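FACT complex subunit SPT16 (Ashbya gossypii, PDB 6A8M) contributes this N-terminal, peptidase-like part to the FACT complex, which probably acts as a histone chaperone reorganizing nucleosomes in transcription, replication and repair. Local coordinates at residues D193-L198 / S229-K234; N221-I226 / A257-I262. All coordinates share one frame; numbering follows the deposited sequence.

Contact 1 (D193-L198 / S229-K234)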
loop_
_atom_site.group_PDB
_atom_site.type_symbol
_atom_site.label_atom_id
_atom_site.label_comp_id
_atom_site.label_asym_id
_atom_site.label_seq_id
_atom_site.Cartn_x
_atom_site.Cartn_y
_atom_site.Cartn_z
ATOM N N ASP A 193 -1.970 -4.794 -14.503
ATOM C CA ASP A 193 -2.419 -5.646 -15.602
ATOM C C ASP A 193 -1.403 -5.683 -16.740
ATOM O O ASP A 193 -1.094 -6.753 -17.271
ATOM C CB ASP A 193 -3.750 -5.140 -16.169
ATOM C CG ASP A 193 -4.964 -5.516 -15.337
ATOM O OD1 ASP A 193 -4.866 -6.364 -14.425
ATOM O OD2 ASP A 193 -6.032 -4.940 -15.641
ATOM N N LYS A 194 -0.906 -4.511 -17.160
ATOM C CA LYS A 194 -0.008 -4.465 -18.315
ATOM C C LYS A 194 1.281 -5.218 -18.039
ATOM O O LYS A 194 1.808 -5.900 -18.923
ATOM C CB LYS A 194 0.336 -3.026 -18.680
ATOM C CG LYS A 194 -0.831 -2.220 -19.181
ATOM C CD LYS A 194 -1.407 -2.860 -20.413
ATOM C CE LYS A 194 -2.124 -1.841 -21.229
ATOM N NZ LYS A 194 -2.533 -2.446 -22.526
ATOM N N PHE A 195 1.826 -5.054 -16.841
ATOM C CA PHE A 195 3.066 -5.733 -16.489
ATOM C C PHE A 195 2.855 -7.222 -16.252
ATOM O O PHE A 195 3.745 -8.022 -16.574
ATOM C CB PHE A 195 3.712 -5.028 -15.293
ATOM C CG PHE A 195 4.374 -3.742 -15.691
ATOM C CD1 PHE A 195 5.611 -3.773 -16.316
ATOM C CD2 PHE A 195 3.733 -2.531 -15.538
ATOM C CE1 PHE A 195 6.219 -2.599 -16.761
ATOM C CE2 PHE A 195 4.330 -1.360 -15.974
ATOM C CZ PHE A 195 5.572 -1.393 -16.580
ATOM N N MET A 196 1.696 -7.632 -15.718
ATOM C CA MET A 196 1.427 -9.071 -15.658
ATOM C C MET A 196 1.361 -9.668 -17.063
ATOM O O MET A 196 1.864 -10.780 -17.301
ATOM C CB MET A 196 0.135 -9.353 -14.874
ATOM C CG MET A 196 -0.149 -10.855 -14.671
ATOM S SD MET A 196 1.199 -11.772 -13.873
ATOM C CE MET A 196 1.024 -11.219 -12.183
ATOM N N ASN A 197 0.763 -8.939 -18.014
ATOM C CA ASN A 197 0.762 -9.403 -19.400
ATOM C C ASN A 197 2.182 -9.576 -19.926
ATOM O O ASN A 197 2.490 -10.577 -20.584
ATOM C CB ASN A 197 -0.002 -8.444 -20.304
ATOM C CG ASN A 197 0.046 -8.897 -21.761
ATOM O OD1 ASN A 197 -0.512 -9.937 -22.098
ATOM N ND2 ASN A 197 0.766 -8.158 -22.609
ATOM N N LEU A 198 3.050 -8.585 -19.680
ATOM C CA LEU A 198 4.437 -8.673 -20.132
ATOM C C LEU A 198 5.128 -9.846 -19.476
ATOM O O LEU A 198 5.914 -10.554 -20.114
ATOM C CB LEU A 198 5.204 -7.402 -19.783
ATOM C CG LEU A 198 5.040 -6.143 -20.605
ATOM C CD1 LEU A 198 5.902 -5.078 -19.963
ATOM C CD2 LEU A 198 5.451 -6.380 -22.060
ATOM N N SER A 229 10.585 4.562 -20.789
ATOM C CA SER A 229 9.631 5.669 -20.745
ATOM C C SER A 229 8.785 5.747 -22.011
ATOM O O SER A 229 7.612 6.133 -21.954
ATOM C CB SER A 229 10.369 6.997 -20.555
ATOM O OG SER A 229 10.917 7.093 -19.254
ATOM N N ARG A 230 9.356 5.399 -23.157
ATOM C CA ARG A 230 8.595 5.501 -24.402
ATOM C C ARG A 230 7.520 4.424 -24.489
ATOM O O ARG A 230 6.455 4.654 -25.075
ATOM C CB ARG A 230 9.532 5.435 -25.600
ATOM C CG ARG A 230 10.453 6.636 -25.647
ATOM C CD ARG A 230 11.626 6.366 -26.507
ATOM N NE ARG A 230 12.680 7.335 -26.243
ATOM C CZ ARG A 230 12.768 8.520 -26.834
ATOM N NH1 ARG A 230 11.867 8.883 -27.742
ATOM N NH2 ARG A 230 13.776 9.336 -26.532
ATOM N N PHE A 231 7.775 3.261 -23.893
ATOM C CA PHE A 231 6.730 2.266 -23.718
ATOM C C PHE A 231 5.640 2.788 -22.797
ATOM O O PHE A 231 4.451 2.622 -23.081
ATOM C CB PHE A 231 7.339 0.984 -23.155
ATOM C CG PHE A 231 6.360 0.109 -22.433
ATOM C CD1 PHE A 231 5.370 -0.560 -23.138
ATOM C CD2 PHE A 231 6.446 -0.079 -21.065
ATOM C CE1 PHE A 231 4.465 -1.375 -22.472
ATOM C CE2 PHE A 231 5.534 -0.900 -20.404
ATOM C CZ PHE A 231 4.557 -1.542 -21.122
ATOM N N LEU A 232 6.032 3.430 -21.691
ATOM C CA LEU A 232 5.050 3.955 -20.749
ATOM C C LEU A 232 4.191 5.041 -21.389
ATOM O O LEU A 232 2.981 5.086 -21.157
ATOM C CB LEU A 232 5.735 4.496 -19.501
ATOM C CG LEU A 232 6.456 3.555 -18.537
ATOM C CD1 LEU A 232 6.856 4.359 -17.303
ATOM C CD2 LEU A 232 5.577 2.390 -18.153
ATOM N N LYS A 233 4.796 5.909 -22.207
ATOM C CA LYS A 233 4.035 6.966 -22.873
ATOM C C LYS A 233 2.883 6.389 -23.680
ATOM O O LYS A 233 1.795 6.977 -23.737
ATOM C CB LYS A 233 4.946 7.785 -23.793
ATOM C CG LYS A 233 5.484 9.073 -23.193
ATOM C CD LYS A 233 6.924 8.912 -22.716
ATOM C CE LYS A 233 7.385 10.074 -21.849
ATOM N NZ LYS A 233 8.741 9.823 -21.256
ATOM N N LYS A 234 3.103 5.238 -24.315
ATOM C CA LYS A 234 2.089 4.648 -25.179
ATOM C C LYS A 234 0.954 4.007 -24.405
ATOM O O LYS A 234 -0.017 3.554 -25.025
ATOM C CB LYS A 234 2.725 3.614 -26.093
ATOM C CG LYS A 234 3.610 4.220 -27.142
ATOM C CD LYS A 234 4.673 3.206 -27.489
ATOM C CE LYS A 234 5.047 3.206 -28.916
ATOM N NZ LYS A 234 6.013 2.069 -29.103
#
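Phe-195 and Phe-231 meet as an offset edge-to-face pair, and this aromatic contact is the heart of the joint between the long helix 179-208 and the short helix 229-233. The ring centroids are 5.9 Å apart and the planes stand at 86°, almost perpendicular. Phe-231 supplies the edge: its CE2 comes up to the outer end of the Phe-195 ring, 3.9 Å from Phe-195 CZ, with CE1 of that ring only slightly farther away. In turn, Phe-195 CZ lies in the plane of the Phe-231 ring, at its edge. The first torsion of Phe-231 (chi1 157°) swings CG away from its own backbone N and carries the ring straight across to the longer helix.

Two leucines add the aliphatic part. Leu-198, one turn on from Lys-194, reaches out from its helix against the advancing Phe-231, so that Leu-198 CD1 sits 4.0 Å from Phe-231 CZ. Leu-232 approaches Phe-195 at about a right angle; its CD2 lies near the plane of that ring, at the edge, 4.1 Å from Phe-195 CZ. Phe-195 CZ is thus shared between Phe-231 and Leu-232, while Phe-231 meets Phe-195 through CE2 and Leu-198 through CZ.

All of these contacts are apolar. The axes of the two helical segments come no closer than 13.3 Å, their N-to-C directions at 123°, so side chains reaching across the gap, not closely packed backbones, make the joint. Phe-195 also meets Trp-256 edge-to-face and touches Cys-291 and Ile-293 of strand 285-295, while Leu-232 rests on Val-251. A salt bridge from Lys-194 to Glu-238 ties the long helix also to helix 236-239, which follows 229-233 in the M24-type domain.

Contact 2 (N221-I226 / A257-I262); sequences NVENEI and AYSPII
Glu-223 reaches from helix 215-224 over Pro-260 to Ser-259. Its CB starts the contact against the proline ring, 3.6 Å from Pro-260 CD, and CG continues along the same ring atom. With CG anti to the backbone N (chi1 -176°) and the rest of the chain extended, the Glu-223 side chain crosses that of Pro-260 at about a right angle and carries its carboxylate on to Ser-259. At the tip the two oxygens take different partners. Ser-259 OG donates a short hydrogen bond of 2.6 Å to Glu-223 OE1, arriving on the syn side and 27° out of the carboxylate plane. Glu-223 OE2 accepts from a water at 2.7 Å, and that water also donates to Pro-260 O at 2.8 Å, so the carboxylate is tied to the 257-262 backbone as well as to a side chain. Replacing Glu-223 by alanine would probably leave Ser-259 OG without this acceptor, break the water bridge and open a gap beside Pro-260 CD.

The backbone adds its own link, since Glu-223 O accepts from Trp-256 NE1. The contact therefore pins helix 215-224 to the connection between strands 254-256 and 261-263, both of which pair antiparallel with strand 285-295, while Val-222 packs against Leu-199 of helix 179-208.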
loop_
_atom_site.group_PDB
_atom_site.type_symbol
_atom_site.label_atom_id
_atom_site.label_comp_id
_atom_site.label_asym_id
_atom_site.label_seq_id
_atom_site.Cartn_x
_atom_site.Cartn_y
_atom_site.Cartn_z
ATOM N N ASN A 221 14.068 -9.042 -15.281
ATOM C CA ASN A 221 13.860 -8.584 -16.652
ATOM C C ASN A 221 12.571 -7.777 -16.764
ATOM O O ASN A 221 12.550 -6.678 -17.337
ATOM C CB ASN A 221 13.811 -9.780 -17.600
ATOM C CG ASN A 221 15.158 -10.448 -17.773
ATOM O OD1 ASN A 221 16.176 -9.937 -17.314
ATOM N ND2 ASN A 221 15.171 -11.587 -18.453
ATOM N N VAL A 222 11.483 -8.327 -16.227
ATOM C CA VAL A 222 10.194 -7.637 -16.215
ATOM C C VAL A 222 10.293 -6.331 -15.444
ATOM O O VAL A 222 9.808 -5.288 -15.900
ATOM C CB VAL A 222 9.116 -8.550 -15.616
ATOM C CG1 VAL A 222 7.835 -7.766 -15.392
ATOM C CG2 VAL A 222 8.886 -9.747 -16.522
ATOM N N GLU A 223 10.917 -6.373 -14.256
ATOM C CA GLU A 223 11.029 -5.194 -13.401
ATOM C C GLU A 223 11.661 -4.015 -14.140
ATOM O O GLU A 223 11.224 -2.870 -13.993
ATOM C CB GLU A 223 11.818 -5.555 -12.126
ATOM C CG GLU A 223 11.921 -4.440 -11.107
ATOM C CD GLU A 223 12.422 -4.928 -9.751
ATOM O OE1 GLU A 223 12.551 -4.107 -8.811
ATOM O OE2 GLU A 223 12.701 -6.136 -9.633
ATOM N N ASN A 224 12.686 -4.268 -14.942
ATOM C CA ASN A 224 13.374 -3.182 -15.617
ATOM C C ASN A 224 12.583 -2.619 -16.790
ATOM O O ASN A 224 12.939 -1.552 -17.300
ATOM C CB ASN A 224 14.751 -3.666 -16.077
ATOM C CG ASN A 224 15.670 -3.982 -14.892
ATOM O OD1 ASN A 224 16.136 -5.112 -14.720
ATOM N ND2 ASN A 224 15.932 -2.977 -14.078
ATOM N N GLU A 225 11.509 -3.297 -17.204
ATOM C CA GLU A 225 10.688 -2.782 -18.296
ATOM C C GLU A 225 10.028 -1.453 -17.945
ATOM O O GLU A 225 9.721 -0.673 -18.853
ATOM C CB GLU A 225 9.621 -3.816 -18.672
ATOM C CG GLU A 225 10.188 -5.109 -19.235
ATOM C CD GLU A 225 10.557 -4.983 -20.691
ATOM O OE1 GLU A 225 9.770 -4.371 -21.439
ATOM O OE2 GLU A 225 11.632 -5.485 -21.087
ATOM N N ILE A 226 9.819 -1.169 -16.656
ATOM C CA ILE A 226 9.138 0.067 -16.262
ATOM C C ILE A 226 9.987 1.284 -16.568
ATOM O O ILE A 226 9.469 2.402 -16.606
ATOM C CB ILE A 226 8.770 0.046 -14.766
ATOM C CG1 ILE A 226 7.623 1.038 -14.454
ATOM C CG2 ILE A 226 9.989 0.324 -13.908
ATOM C CD1 ILE A 226 6.949 0.756 -13.123
ATOM N N ALA A 257 5.295 -1.064 -6.826
ATOM C CA ALA A 257 5.012 -1.124 -5.393
ATOM C C ALA A 257 5.989 -2.027 -4.651
ATOM O O ALA A 257 6.200 -1.857 -3.437
ATOM C CB ALA A 257 3.583 -1.609 -5.147
ATOM N N TYR A 258 6.560 -2.993 -5.359
ATOM C CA TYR A 258 7.538 -3.944 -4.846
ATOM C C TYR A 258 8.164 -4.599 -6.073
ATOM O O TYR A 258 7.645 -4.492 -7.188
ATOM C CB TYR A 258 6.896 -4.992 -3.901
ATOM C CG TYR A 258 5.832 -5.838 -4.548
ATOM C CD1 TYR A 258 4.500 -5.415 -4.597
ATOM C CD2 TYR A 258 6.150 -7.062 -5.130
ATOM C CE1 TYR A 258 3.532 -6.197 -5.212
ATOM C CE2 TYR A 258 5.194 -7.848 -5.732
ATOM C CZ TYR A 258 3.882 -7.408 -5.771
ATOM O OH TYR A 258 2.938 -8.187 -6.395
ATOM N N SER A 259 9.282 -5.278 -5.862
ATOM C CA SER A 259 9.924 -5.989 -6.960
ATOM C C SER A 259 9.069 -7.187 -7.365
ATOM O O SER A 259 8.643 -7.955 -6.499
ATOM C CB SER A 259 11.325 -6.460 -6.557
ATOM O OG SER A 259 12.250 -5.380 -6.518
ATOM N N PRO A 260 8.799 -7.374 -8.658
ATOM C CA PRO A 260 7.959 -8.496 -9.095
ATOM C C PRO A 260 8.493 -9.832 -8.601
ATOM O O PRO A 260 9.697 -10.039 -8.505
ATOM C CB PRO A 260 8.031 -8.418 -10.623
ATOM C CG PRO A 260 8.350 -6.967 -10.919
ATOM C CD PRO A 260 9.209 -6.491 -9.765
ATOM N N ILE A 261 7.571 -10.743 -8.297
ATOM C CA ILE A 261 7.892 -12.022 -7.685
ATOM C C ILE A 261 7.505 -13.121 -8.663
ATOM O O ILE A 261 6.342 -13.196 -9.085
ATOM C CB ILE A 261 7.150 -12.227 -6.356
ATOM C CG1 ILE A 261 7.514 -11.127 -5.344
ATOM C CG2 ILE A 261 7.458 -13.623 -5.797
ATOM C CD1 ILE A 261 6.586 -11.068 -4.121
ATOM N N ILE A 262 8.462 -13.976 -9.005
ATOM C CA ILE A 262 8.221 -15.213 -9.735
ATOM C C ILE A 262 8.770 -16.367 -8.898
ATOM O O ILE A 262 9.884 -16.279 -8.365
ATOM C CB ILE A 262 8.868 -15.188 -11.132
ATOM C CG1 ILE A 262 8.270 -14.041 -11.964
ATOM C CG2 ILE A 262 8.717 -16.532 -11.881
ATOM C CD1 ILE A 262 8.982 -13.868 -13.298
HETATM O O HOH W 1 11.980 -8.761 -9.614
#

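Contacts 1 and 2 lie with their centres 12 Å apart on the same side of the chain's centre, and their segments alternate along the chain. They meet directly through Glu-225 and Ile-226. Phe-195 CZ is 3.8 Å from Ile-226 CG1, and Phe-195 CE1 is 4.1 Å from Glu-225 CB. Helix 229-233 leans on the same two residues, with Phe-231 CD2 4.0 Å from Glu-225 O. Trp-256 is a second bridge: its ring meets Phe-195 of contact 1, and its NE1 donates a hydrogen bond to Glu-223 O of contact 2. Three successive helices, 179-208, 215-224 and 229-233, are thereby joined to one another and to the sheet built on strand 285-295.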